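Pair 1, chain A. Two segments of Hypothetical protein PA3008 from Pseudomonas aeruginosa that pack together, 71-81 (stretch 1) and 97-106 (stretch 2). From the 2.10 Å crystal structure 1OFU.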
# COMPACT_ATOMS: atom_id res chain seq x y z
N ALA A 71 -4.02 -5.35 -27.54
CA ALA A 71 -4.13 -5.16 -26.10
C ALA A 71 -5.53 -4.68 -25.75
O ALA A 71 -6.09 -5.07 -24.72
CB ALA A 71 -3.08 -4.16 -25.62
N LEU A 72 -6.10 -3.84 -26.60
CA LEU A 72 -7.44 -3.31 -26.38
C LEU A 72 -8.48 -4.43 -26.43
O LEU A 72 -9.37 -4.51 -25.58
CB LEU A 72 -7.78 -2.25 -27.44
CG LEU A 72 -8.83 -1.18 -27.13
CD1 LEU A 72 -9.36 -0.64 -28.44
CD2 LEU A 72 -9.96 -1.74 -26.30
N ALA A 73 -8.37 -5.29 -27.44
CA ALA A 73 -9.31 -6.40 -27.57
C ALA A 73 -9.10 -7.38 -26.42
O ALA A 73 -10.06 -7.90 -25.85
CB ALA A 73 -9.11 -7.10 -28.92
N LEU A 74 -7.84 -7.64 -26.08
CA LEU A 74 -7.54 -8.56 -24.99
C LEU A 74 -8.06 -8.00 -23.67
O LEU A 74 -8.58 -8.75 -22.84
CB LEU A 74 -6.03 -8.81 -24.89
CG LEU A 74 -5.61 -10.21 -24.40
CD1 LEU A 74 -4.12 -10.24 -24.13
CD2 LEU A 74 -6.37 -10.59 -23.15
N SER A 75 -7.94 -6.69 -23.48
CA SER A 75 -8.42 -6.06 -22.24
C SER A 75 -9.93 -6.22 -22.08
O SER A 75 -10.41 -6.60 -21.01
CB SER A 75 -8.06 -4.57 -22.22
OG SER A 75 -6.66 -4.37 -22.22
N CYS A 76 -10.68 -5.92 -23.14
CA CYS A 76 -12.13 -6.03 -23.08
C CYS A 76 -12.55 -7.47 -22.82
O CYS A 76 -13.50 -7.73 -22.08
CB CYS A 76 -12.76 -5.55 -24.39
SG CYS A 76 -12.45 -3.80 -24.77
N GLU A 77 -11.83 -8.40 -23.43
CA GLU A 77 -12.14 -9.82 -23.27
C GLU A 77 -11.96 -10.28 -21.83
O GLU A 77 -12.85 -10.92 -21.26
CB GLU A 77 -11.25 -10.65 -24.20
CG GLU A 77 -11.85 -11.99 -24.55
CD GLU A 77 -13.22 -11.86 -25.19
OE1 GLU A 77 -13.31 -11.23 -26.27
OE2 GLU A 77 -14.20 -12.39 -24.63
N ALA A 78 -10.82 -9.94 -21.23
CA ALA A 78 -10.53 -10.32 -19.85
C ALA A 78 -11.55 -9.70 -18.90
O ALA A 78 -11.92 -10.30 -17.88
CB ALA A 78 -9.11 -9.89 -19.47
N LEU A 79 -12.00 -8.49 -19.21
CA LEU A 79 -13.00 -7.81 -18.38
C LEU A 79 -14.32 -8.55 -18.55
O LEU A 79 -14.98 -8.93 -17.58
CB LEU A 79 -13.18 -6.36 -18.83
CG LEU A 79 -12.06 -5.38 -18.47
CD1 LEU A 79 -12.07 -4.20 -19.42
CD2 LEU A 79 -12.23 -4.93 -17.03
N ARG A 80 -14.68 -8.75 -19.81
CA ARG A 80 -15.90 -9.43 -20.22
C ARG A 80 -16.09 -10.77 -19.51
O ARG A 80 -17.15 -11.05 -18.96
CB ARG A 80 -15.84 -9.62 -21.73
CG ARG A 80 -17.12 -10.00 -22.42
CD ARG A 80 -16.88 -9.92 -23.91
NE ARG A 80 -16.44 -8.58 -24.29
CZ ARG A 80 -15.62 -8.31 -25.30
NH1 ARG A 80 -15.28 -7.05 -25.57
NH2 ARG A 80 -15.12 -9.30 -26.03
N LEU A 81 -15.04 -11.60 -19.55
CA LEU A 81 -15.06 -12.93 -18.93
C LEU A 81 -15.33 -12.87 -17.43
O LEU A 81 -15.70 -13.87 -16.82
CB LEU A 81 -13.74 -13.65 -19.19
CG LEU A 81 -13.54 -14.33 -20.55
CD1 LEU A 81 -14.13 -13.52 -21.67
CD2 LEU A 81 -12.06 -14.55 -20.77
N ALA A 97 -14.21 6.02 -27.82
CA ALA A 97 -14.86 4.77 -28.22
C ALA A 97 -14.24 3.61 -27.45
O ALA A 97 -14.94 2.80 -26.84
CB ALA A 97 -14.70 4.55 -29.72
N ALA A 98 -12.91 3.53 -27.49
CA ALA A 98 -12.18 2.47 -26.78
C ALA A 98 -12.55 2.49 -25.30
O ALA A 98 -12.74 1.43 -24.69
CB ALA A 98 -10.68 2.67 -26.96
N ARG A 99 -12.65 3.68 -24.72
CA ARG A 99 -13.00 3.82 -23.31
C ARG A 99 -14.40 3.27 -23.06
O ARG A 99 -14.67 2.65 -22.03
CB ARG A 99 -12.97 5.29 -22.88
CG ARG A 99 -11.60 5.86 -22.63
CD ARG A 99 -11.70 7.22 -21.96
NE ARG A 99 -10.40 7.71 -21.50
CZ ARG A 99 -9.39 8.01 -22.31
NH1 ARG A 99 -8.24 8.45 -21.81
NH2 ARG A 99 -9.52 7.89 -23.62
N LYS A 100 -15.30 3.52 -24.01
CA LYS A 100 -16.67 3.04 -23.89
C LYS A 100 -16.65 1.52 -23.97
O LYS A 100 -17.32 0.83 -23.19
CB LYS A 100 -17.54 3.62 -25.00
CG LYS A 100 -19.02 3.33 -24.84
CD LYS A 100 -19.58 3.94 -23.56
CE LYS A 100 -21.07 3.66 -23.41
NZ LYS A 100 -21.63 4.29 -22.18
N GLN A 101 -15.88 1.00 -24.92
CA GLN A 101 -15.75 -0.44 -25.12
C GLN A 101 -15.25 -1.09 -23.83
O GLN A 101 -15.80 -2.09 -23.37
CB GLN A 101 -14.76 -0.73 -26.26
CG GLN A 101 -14.94 -2.08 -26.92
CD GLN A 101 -13.87 -2.38 -27.96
OE1 GLN A 101 -13.50 -1.52 -28.75
NE2 GLN A 101 -13.38 -3.62 -27.96
N LEU A 102 -14.20 -0.51 -23.24
CA LEU A 102 -13.63 -1.02 -22.00
C LEU A 102 -14.66 -0.94 -20.88
O LEU A 102 -14.77 -1.84 -20.05
CB LEU A 102 -12.38 -0.23 -21.61
CG LEU A 102 -11.12 -0.42 -22.45
CD1 LEU A 102 -10.00 0.47 -21.93
CD2 LEU A 102 -10.71 -1.88 -22.41
N SER A 103 -15.40 0.16 -20.86
CA SER A 103 -16.41 0.37 -19.83
C SER A 103 -17.52 -0.67 -19.92
O SER A 103 -17.93 -1.26 -18.92
CB SER A 103 -17.01 1.77 -19.97
OG SER A 103 -17.81 2.08 -18.86
N ARG A 104 -18.01 -0.90 -21.14
CA ARG A 104 -19.06 -1.88 -21.36
C ARG A 104 -18.57 -3.27 -20.93
O ARG A 104 -19.26 -3.99 -20.21
CB ARG A 104 -19.46 -1.91 -22.84
CG ARG A 104 -20.55 -2.91 -23.18
CD ARG A 104 -20.92 -2.83 -24.65
NE ARG A 104 -21.95 -3.81 -25.02
CZ ARG A 104 -21.76 -5.12 -25.01
NH1 ARG A 104 -22.76 -5.93 -25.35
NH2 ARG A 104 -20.59 -5.64 -24.67
N ALA A 105 -17.37 -3.62 -21.37
CA ALA A 105 -16.79 -4.91 -21.03
C ALA A 105 -16.67 -5.08 -19.52
O ALA A 105 -16.91 -6.16 -18.98
CB ALA A 105 -15.41 -5.05 -21.68
N ALA A 106 -16.32 -3.99 -18.83
CA ALA A 106 -16.18 -4.01 -17.38
C ALA A 106 -17.51 -4.28 -16.69
O ALA A 106 -17.57 -5.04 -15.72
CB ALA A 106 -15.58 -2.68 -16.90

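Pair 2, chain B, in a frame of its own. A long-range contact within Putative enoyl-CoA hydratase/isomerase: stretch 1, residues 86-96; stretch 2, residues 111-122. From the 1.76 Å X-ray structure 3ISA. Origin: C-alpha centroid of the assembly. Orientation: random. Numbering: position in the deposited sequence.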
# COMPACT_ATOMS: atom_id res chain seq x y z
N ARG B 86 -22.25 -0.01 -14.01
CA ARG B 86 -23.22 -0.67 -13.14
C ARG B 86 -22.95 -2.19 -13.05
O ARG B 86 -23.09 -2.77 -11.98
CB ARG B 86 -24.66 -0.34 -13.56
CG ARG B 86 -25.04 1.18 -13.43
CD ARG B 86 -24.97 1.70 -11.99
NE ARG B 86 -26.13 1.24 -11.21
CZ ARG B 86 -26.22 1.31 -9.88
NH1 ARG B 86 -25.21 1.81 -9.17
NH2 ARG B 86 -27.32 0.89 -9.26
N ILE B 87 -22.57 -2.81 -14.16
CA ILE B 87 -22.12 -4.21 -14.13
C ILE B 87 -20.93 -4.38 -13.17
O ILE B 87 -20.97 -5.23 -12.29
CB ILE B 87 -21.80 -4.76 -15.56
CG1 ILE B 87 -23.11 -4.98 -16.34
CG2 ILE B 87 -21.03 -6.08 -15.49
CD1 ILE B 87 -22.94 -5.19 -17.85
N GLU B 88 -19.90 -3.55 -13.30
CA GLU B 88 -18.75 -3.67 -12.38
C GLU B 88 -19.14 -3.41 -10.92
O GLU B 88 -18.64 -4.08 -10.02
CB GLU B 88 -17.58 -2.77 -12.81
CG GLU B 88 -16.30 -2.82 -11.91
CD GLU B 88 -15.64 -4.22 -11.79
OE1 GLU B 88 -16.06 -5.18 -12.47
OE2 GLU B 88 -14.69 -4.36 -10.99
N MET B 89 -20.05 -2.46 -10.68
CA MET B 89 -20.53 -2.20 -9.34
C MET B 89 -21.25 -3.45 -8.77
O MET B 89 -21.02 -3.85 -7.63
CB MET B 89 -21.38 -0.92 -9.29
CG MET B 89 -20.53 0.39 -9.47
SD MET B 89 -21.50 1.94 -9.57
CE MET B 89 -21.88 2.18 -7.86
N LEU B 90 -22.05 -4.10 -9.61
CA LEU B 90 -22.69 -5.36 -9.26
C LEU B 90 -21.67 -6.45 -8.93
O LEU B 90 -21.79 -7.12 -7.89
CB LEU B 90 -23.62 -5.83 -10.39
CG LEU B 90 -24.19 -7.25 -10.20
CD1 LEU B 90 -25.09 -7.39 -8.94
CD2 LEU B 90 -24.89 -7.75 -11.48
N LEU B 91 -20.66 -6.61 -9.79
CA LEU B 91 -19.65 -7.66 -9.60
C LEU B 91 -18.89 -7.46 -8.27
O LEU B 91 -18.61 -8.42 -7.54
CB LEU B 91 -18.68 -7.68 -10.80
CG LEU B 91 -19.34 -7.98 -12.15
CD1 LEU B 91 -18.33 -7.84 -13.28
CD2 LEU B 91 -19.97 -9.37 -12.12
N GLN B 92 -18.61 -6.21 -7.94
CA GLN B 92 -17.91 -5.91 -6.71
C GLN B 92 -18.78 -6.21 -5.47
O GLN B 92 -18.27 -6.69 -4.46
CB GLN B 92 -17.40 -4.46 -6.74
CG GLN B 92 -16.25 -4.30 -7.77
CD GLN B 92 -15.61 -2.93 -7.74
OE1 GLN B 92 -15.89 -2.11 -6.85
NE2 GLN B 92 -14.72 -2.68 -8.70
N ARG B 93 -20.08 -5.94 -5.57
CA ARG B 93 -21.03 -6.25 -4.50
C ARG B 93 -21.10 -7.76 -4.27
O ARG B 93 -21.08 -8.21 -3.13
CB ARG B 93 -22.42 -5.72 -4.84
CG ARG B 93 -22.64 -4.28 -4.44
CD ARG B 93 -23.61 -3.67 -5.41
NE ARG B 93 -24.56 -2.74 -4.81
CZ ARG B 93 -24.43 -1.42 -4.82
NH1 ARG B 93 -25.37 -0.67 -4.27
NH2 ARG B 93 -23.36 -0.85 -5.37
N VAL B 94 -21.16 -8.52 -5.35
CA VAL B 94 -21.18 -10.00 -5.26
C VAL B 94 -19.84 -10.53 -4.72
O VAL B 94 -19.82 -11.32 -3.75
CB VAL B 94 -21.57 -10.64 -6.61
CG1 VAL B 94 -21.54 -12.19 -6.51
CG2 VAL B 94 -22.94 -10.13 -7.07
N ALA B 95 -18.73 -10.05 -5.30
CA ALA B 95 -17.37 -10.47 -4.89
C ALA B 95 -17.07 -10.23 -3.41
O ALA B 95 -16.48 -11.09 -2.75
CB ALA B 95 -16.31 -9.84 -5.76
N GLY B 96 -17.47 -9.06 -2.92
CA GLY B 96 -17.23 -8.65 -1.53
C GLY B 96 -18.39 -8.96 -0.58
O GLY B 96 -18.48 -8.39 0.50
N GLY B 111 -18.33 -13.10 -21.41
CA GLY B 111 -18.10 -11.74 -20.89
C GLY B 111 -18.50 -11.53 -19.43
O GLY B 111 -18.12 -12.30 -18.56
N ALA B 112 -19.31 -10.50 -19.18
CA ALA B 112 -19.79 -10.18 -17.85
C ALA B 112 -20.55 -11.35 -17.18
O ALA B 112 -20.59 -11.44 -15.95
CB ALA B 112 -20.64 -8.91 -17.88
N GLY B 113 -21.13 -12.22 -18.00
CA GLY B 113 -21.70 -13.50 -17.52
C GLY B 113 -20.67 -14.37 -16.82
O GLY B 113 -20.91 -14.88 -15.72
N VAL B 114 -19.53 -14.55 -17.47
CA VAL B 114 -18.41 -15.27 -16.86
C VAL B 114 -17.89 -14.51 -15.64
O VAL B 114 -17.54 -15.13 -14.64
CB VAL B 114 -17.28 -15.56 -17.91
CG1 VAL B 114 -16.12 -16.38 -17.28
CG2 VAL B 114 -17.87 -16.29 -19.14
N ASP B 115 -17.85 -13.18 -15.70
CA ASP B 115 -17.36 -12.41 -14.54
C ASP B 115 -18.29 -12.54 -13.30
O ASP B 115 -17.82 -12.58 -12.15
CB ASP B 115 -17.20 -10.94 -14.93
CG ASP B 115 -16.16 -10.74 -16.03
OD1 ASP B 115 -15.04 -11.30 -15.92
OD2 ASP B 115 -16.47 -10.03 -17.00
N LEU B 116 -19.59 -12.60 -13.55
CA LEU B 116 -20.55 -12.77 -12.47
C LEU B 116 -20.33 -14.12 -11.79
O LEU B 116 -20.30 -14.20 -10.56
CB LEU B 116 -21.98 -12.63 -13.00
CG LEU B 116 -23.10 -12.89 -11.98
CD1 LEU B 116 -22.97 -11.96 -10.75
CD2 LEU B 116 -24.44 -12.72 -12.70
N PHE B 117 -20.15 -15.15 -12.61
CA PHE B 117 -19.76 -16.48 -12.17
C PHE B 117 -18.47 -16.43 -11.33
O PHE B 117 -18.43 -16.96 -10.21
CB PHE B 117 -19.59 -17.36 -13.42
CG PHE B 117 -19.34 -18.80 -13.11
CD1 PHE B 117 -20.40 -19.64 -12.74
CD2 PHE B 117 -18.06 -19.35 -13.23
CE1 PHE B 117 -20.18 -20.98 -12.44
CE2 PHE B 117 -17.83 -20.69 -12.96
CZ PHE B 117 -18.90 -21.52 -12.57
N ALA B 118 -17.44 -15.74 -11.85
CA ALA B 118 -16.13 -15.58 -11.18
C ALA B 118 -16.21 -14.90 -9.81
O ALA B 118 -15.46 -15.24 -8.89
CB ALA B 118 -15.13 -14.82 -12.09
N ALA B 119 -17.14 -13.93 -9.69
CA ALA B 119 -17.35 -13.16 -8.45
C ALA B 119 -17.86 -14.04 -7.30
O ALA B 119 -17.75 -13.66 -6.13
CB ALA B 119 -18.32 -12.00 -8.71
N CYS B 120 -18.43 -15.19 -7.63
CA CYS B 120 -18.95 -16.12 -6.62
C CYS B 120 -17.86 -17.03 -6.09
O CYS B 120 -16.98 -17.42 -6.85
CB CYS B 120 -20.08 -16.95 -7.21
SG CYS B 120 -21.51 -15.95 -7.61
N LYS B 121 -17.94 -17.38 -4.80
CA LYS B 121 -16.88 -18.09 -4.11
C LYS B 121 -16.87 -19.59 -4.42
O LYS B 121 -15.80 -20.16 -4.64
CB LYS B 121 -16.97 -17.87 -2.61
CG LYS B 121 -16.78 -16.39 -2.15
CD LYS B 121 -15.34 -15.89 -2.41
CE LYS B 121 -15.24 -14.34 -2.45
NZ LYS B 121 -15.79 -13.73 -3.72
N TRP B 122 -18.05 -20.22 -4.41
CA TRP B 122 -18.19 -21.63 -4.80
C TRP B 122 -18.69 -21.66 -6.25
O TRP B 122 -19.74 -21.09 -6.57
CB TRP B 122 -19.16 -22.37 -3.86
CG TRP B 122 -18.66 -22.68 -2.46
CD1 TRP B 122 -17.71 -21.99 -1.75
CD2 TRP B 122 -19.09 -23.74 -1.62
NE1 TRP B 122 -17.53 -22.57 -0.51
CE2 TRP B 122 -18.37 -23.64 -0.40
CE3 TRP B 122 -20.03 -24.78 -1.76
CZ2 TRP B 122 -18.55 -24.54 0.65
CZ3 TRP B 122 -20.20 -25.68 -0.71
CH2 TRP B 122 -19.48 -25.54 0.48
O HOH W 1 -18.71 -13.68 -3.08

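The sharpest difference lies where Cys76(A) of pair 1 matches Leu91(B) of pair 2, because the bulk is shared out differently there. In pair 1, Leu102(A) is a knob among Leu72(A), Ser75(A), Cys76(A) and Leu79(A), and its CD2 meets the compact, polarizable Cys76(A) SG at 3.5 Å. At the cysteine's position pair 2 has Leu91(B), whose longer side chain itself reaches across: CD2 comes to 3.5 Å from Leu116(B) CA, and CD1 to 3.7 Å from Asp115(B) CB. Leu116(B), matching Leu102(A), adopts chi1 t and chi2 p instead of m and t, and its CD1 meets Val94(B) CG2 at 4.1 Å.

Around this difference the backbone arrangement is the same. In each pair two helices run in nearly the same direction, 20° apart, with axes approaching to 8.0 Å in pair 1 and 8.9 Å in pair 2; fourteen central residues superpose to 0.4 Å.

The tightest common site matches Ala105(A) with Ala119(B). A methyl is small enough to let the backbones come close: CA of Arg80(A) lies 4.7 Å from CA of Ala105(A), and CA of Ala95(B) lies 4.5 Å from CA of Ala119(B). In pair 1, Ala105(A) CB approaches Cys76(A) O to 3.3 Å; in pair 2, Ala119(B) CB is 3.8 Å from Leu91(B) O, the matching position. The matched Arg80(A) and Ala95(B) flank this site differently. Arg80(A) carries its long chain past the alanine, NH1 lying 4.4 Å from Ala105(A) CB, and its NH2 forms a salt bridge with Glu77(A) OE1 at 2.7 Å. Ala95(B) has only a methyl, and its CA makes a CA-H...O contact with Ala119(B) O at 3.4 Å.

Val94(B) matches Leu79(A), and both point toward the opposing helix. The beta-branched valine and the gamma-branched leucine reach the same three matched positions; at the last of these, Val94(B) CG1 lies 3.9 Å from Cys120(B) SG and Leu79(A) CD2 4.0 Å from Ala106(A) CB. At the start, Leu72(A) and Ile87(B) both cover an alanine: Leu72(A) CD1 lies 3.9 Å from Ala98(A) CB, and Ile87(B) CG2 lies 3.7 Å from Ala112(B) CB.

Within pair 2, Lys121(B) NZ donates to Ala95(B) O at 2.9 Å. Ala95(B) is the last residue of its helix, so no helical turn follows to take up its carbonyl, and an ammonium group can serve as a donor to it. A water reinforces the junction, donating to Val94(B) O (2.7 Å) and accepting from Lys121(B) NZ (3.0 Å).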